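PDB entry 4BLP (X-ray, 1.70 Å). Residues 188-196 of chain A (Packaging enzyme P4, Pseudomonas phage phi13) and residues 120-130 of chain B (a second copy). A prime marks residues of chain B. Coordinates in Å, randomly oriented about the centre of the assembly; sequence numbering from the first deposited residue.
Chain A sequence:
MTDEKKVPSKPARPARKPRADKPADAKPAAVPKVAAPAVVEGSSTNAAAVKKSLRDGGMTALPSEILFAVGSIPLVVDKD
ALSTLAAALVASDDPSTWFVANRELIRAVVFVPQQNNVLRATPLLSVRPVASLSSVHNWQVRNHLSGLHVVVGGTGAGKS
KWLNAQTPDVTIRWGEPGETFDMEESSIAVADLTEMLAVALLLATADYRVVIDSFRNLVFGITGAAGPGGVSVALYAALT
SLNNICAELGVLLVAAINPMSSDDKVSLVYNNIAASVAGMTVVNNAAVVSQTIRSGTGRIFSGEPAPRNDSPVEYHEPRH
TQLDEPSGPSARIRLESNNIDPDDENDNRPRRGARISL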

# COMPACT_ATOMS: atom_id res chain seq x y z
N ILE A 188 37.65 7.70 -0.94
CA ILE A 188 37.09 7.72 -2.28
C ILE A 188 35.57 7.87 -2.14
O ILE A 188 34.93 7.01 -1.55
CB ILE A 188 37.50 6.46 -3.10
CG1 ILE A 188 39.07 6.43 -3.31
CG2 ILE A 188 36.70 6.41 -4.44
CD1 ILE A 188 39.64 5.23 -3.99
N ALA A 189 35.02 8.93 -2.71
CA ALA A 189 33.57 9.17 -2.58
C ALA A 189 32.81 8.47 -3.67
O ALA A 189 33.25 8.43 -4.82
CB ALA A 189 33.31 10.68 -2.67
N VAL A 190 31.64 7.90 -3.31
CA VAL A 190 30.78 7.20 -4.29
C VAL A 190 29.34 7.67 -4.10
O VAL A 190 28.99 8.19 -3.03
CB VAL A 190 30.90 5.66 -4.21
CG1 VAL A 190 32.36 5.20 -4.54
CG2 VAL A 190 30.43 5.15 -2.84
N ALA A 191 28.50 7.47 -5.11
CA ALA A 191 27.13 7.97 -5.04
C ALA A 191 26.08 6.87 -4.82
O ALA A 191 25.25 7.03 -3.93
CB ALA A 191 26.80 8.73 -6.32
N ASP A 192 26.04 5.82 -5.65
CA ASP A 192 24.95 4.80 -5.52
C ASP A 192 25.50 3.45 -5.05
O ASP A 192 26.71 3.27 -4.90
CB ASP A 192 24.20 4.65 -6.85
CG ASP A 192 24.91 3.78 -7.85
OD1 ASP A 192 26.13 4.00 -8.08
OD2 ASP A 192 24.31 2.78 -8.32
N LEU A 193 24.59 2.50 -4.86
CA LEU A 193 24.97 1.16 -4.42
C LEU A 193 25.92 0.47 -5.43
O LEU A 193 26.84 -0.23 -5.00
CB LEU A 193 23.66 0.33 -4.27
CG LEU A 193 23.86 -1.18 -4.02
CD1 LEU A 193 24.49 -1.42 -2.64
CD2 LEU A 193 22.49 -1.87 -4.11
N THR A 194 25.66 0.60 -6.76
CA THR A 194 26.49 -0.12 -7.73
C THR A 194 27.90 0.43 -7.75
O THR A 194 28.86 -0.35 -7.80
CB THR A 194 25.88 -0.12 -9.18
OG1 THR A 194 25.87 1.20 -9.69
CG2 THR A 194 24.46 -0.73 -9.24
N GLU A 195 28.04 1.77 -7.70
CA GLU A 195 29.39 2.36 -7.69
C GLU A 195 30.11 1.94 -6.40
O GLU A 195 31.29 1.60 -6.44
CB GLU A 195 29.30 3.89 -7.81
CG GLU A 195 30.70 4.52 -7.91
CD GLU A 195 30.66 6.05 -7.91
OE1 GLU A 195 29.62 6.65 -7.55
OE2 GLU A 195 31.71 6.63 -8.26
N MET A 196 29.41 2.01 -5.26
CA MET A 196 30.02 1.62 -3.98
C MET A 196 30.55 0.19 -4.06
O MET A 196 31.69 -0.04 -3.71
CB MET A 196 28.93 1.75 -2.84
CG MET A 196 29.48 1.44 -1.46
SD MET A 196 29.65 -0.35 -1.11
CE MET A 196 27.92 -0.87 -1.11
N ARG B 120 16.68 3.97 -12.42
CA ARG B 120 16.80 2.50 -12.56
C ARG B 120 18.24 1.96 -12.56
O ARG B 120 18.43 0.80 -12.18
CB ARG B 120 16.08 2.02 -13.82
CG ARG B 120 16.71 2.48 -15.13
CD ARG B 120 15.85 1.97 -16.28
NE ARG B 120 16.38 2.36 -17.59
CZ ARG B 120 16.07 3.51 -18.19
NH1 ARG B 120 15.29 4.39 -17.59
NH2 ARG B 120 16.53 3.77 -19.42
N ALA B 121 19.23 2.76 -12.95
CA ALA B 121 20.63 2.27 -13.01
C ALA B 121 21.41 2.68 -11.77
O ALA B 121 22.56 2.29 -11.62
CB ALA B 121 21.32 2.81 -14.27
N THR B 122 20.77 3.44 -10.88
CA THR B 122 21.43 3.99 -9.67
C THR B 122 20.57 3.74 -8.44
O THR B 122 20.00 4.68 -7.85
CB THR B 122 21.68 5.53 -9.85
OG1 THR B 122 20.45 6.17 -10.14
CG2 THR B 122 22.72 5.85 -10.93
N PRO B 123 20.52 2.47 -7.98
CA PRO B 123 19.77 2.18 -6.76
C PRO B 123 20.46 2.79 -5.54
O PRO B 123 21.69 2.88 -5.51
CB PRO B 123 19.80 0.64 -6.67
CG PRO B 123 21.03 0.23 -7.46
CD PRO B 123 21.17 1.27 -8.54
N LEU B 124 19.64 3.23 -4.55
CA LEU B 124 20.14 3.80 -3.29
C LEU B 124 21.10 4.96 -3.58
O LEU B 124 22.17 5.06 -3.00
CB LEU B 124 20.82 2.71 -2.43
CG LEU B 124 20.01 1.42 -2.18
CD1 LEU B 124 20.74 0.53 -1.20
CD2 LEU B 124 18.57 1.73 -1.69
N LEU B 125 20.68 5.84 -4.48
CA LEU B 125 21.51 6.95 -4.92
C LEU B 125 21.59 8.04 -3.85
O LEU B 125 20.57 8.65 -3.47
CB LEU B 125 20.92 7.54 -6.21
CG LEU B 125 21.66 8.74 -6.81
CD1 LEU B 125 23.12 8.34 -7.20
CD2 LEU B 125 20.91 9.22 -8.03
N SER B 126 22.79 8.26 -3.40
CA SER B 126 23.12 9.39 -2.53
C SER B 126 23.96 10.37 -3.36
O SER B 126 23.94 10.31 -4.61
CB SER B 126 23.84 8.92 -1.25
OG SER B 126 24.03 10.03 -0.36
N VAL B 127 24.69 11.29 -2.69
CA VAL B 127 25.54 12.26 -3.37
C VAL B 127 26.93 12.10 -2.79
O VAL B 127 27.05 11.98 -1.58
CB VAL B 127 25.03 13.72 -3.23
CG1 VAL B 127 26.02 14.73 -3.85
CG2 VAL B 127 23.63 13.85 -3.86
N ARG B 128 27.96 12.07 -3.65
CA ARG B 128 29.35 11.88 -3.22
C ARG B 128 29.72 12.82 -2.06
O ARG B 128 29.58 14.03 -2.23
CB ARG B 128 30.32 12.13 -4.38
CG ARG B 128 30.23 11.06 -5.46
CD ARG B 128 31.29 11.32 -6.52
NE ARG B 128 31.31 10.22 -7.47
CZ ARG B 128 31.92 10.26 -8.65
NH1 ARG B 128 32.57 11.36 -9.04
NH2 ARG B 128 31.87 9.22 -9.47
N PRO B 129 30.18 12.31 -0.91
CA PRO B 129 30.59 13.23 0.18
C PRO B 129 31.90 13.93 -0.18
O PRO B 129 32.89 13.30 -0.63
CB PRO B 129 30.78 12.30 1.40
CG PRO B 129 30.14 10.99 1.01
CD PRO B 129 30.30 10.91 -0.49
N VAL B 130 31.93 15.26 0.01
CA VAL B 130 33.11 16.07 -0.31
C VAL B 130 33.24 17.18 0.72
O VAL B 130 32.24 17.63 1.27
CB VAL B 130 33.14 16.69 -1.75
CG1 VAL B 130 33.08 15.63 -2.86
CG2 VAL B 130 32.03 17.71 -1.95
O HOH W 1 27.18 9.16 -1.13

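The start of a helix in chain A is held at two levels at once: Asp192 caps it from within, while the backbone on both sides of Asp192 is bonded to an irregular segment of chain B. Ser126′ N donates to Ala191 O (2.8 Å), and Leu193 N donates to Pro123′ O (3.0 Å) in a nearly straight bond, so a first-turn amide that has no helical partner finds its acceptor in the other subunit. Asp192, with chi1 in p, accepts from Glu195 N through OD1 (3.0 Å), weakly from Thr194 N through OD2 (3.0 Å), and from Thr194 OG1, also through OD2 (2.6 Å). Its short side chain thus stays folded over the helix end, and Pro123′ packs beside it, with Pro123′ CD 3.5 Å from Asp192 OD2.

Glu195 links the two chains. Its extended side chain, chi1 and chi2 both t, brings OE1 within 2.8 Å of Ala191 N, which donates to it, and OE2 within 2.9 Å of Arg128′ NH2, a hydrogen-bonded salt bridge that meets the guanidinium at its edge. The long arginine chain covers Ala189 to Ala191 on its way there; Arg128′ CG lies 4.2 Å from Ala191 CB.

Two alanines pack closely against chain B. The CB of Ala189 points toward chain B and sits 3.7 Å from Pro129′ CD and 3.3 Å from Pro129′ O, leaving little room beyond the methyl. Ala191 CB touches Leu125′ CD1 (3.8 Å), and Leu193 CB packs against Pro123′ CG and Leu124′ CB, each at 4.1 Å. Val190 turns its side chain away, but its carbonyl takes part: water 1 donates to Val190 O (2.8 Å) and Val127′ O (2.9 Å), joining two acceptors that could not bond directly, and weakly accepts from Ser126′ OG (3.4 Å). The contact buries 618 Å², both sides summed.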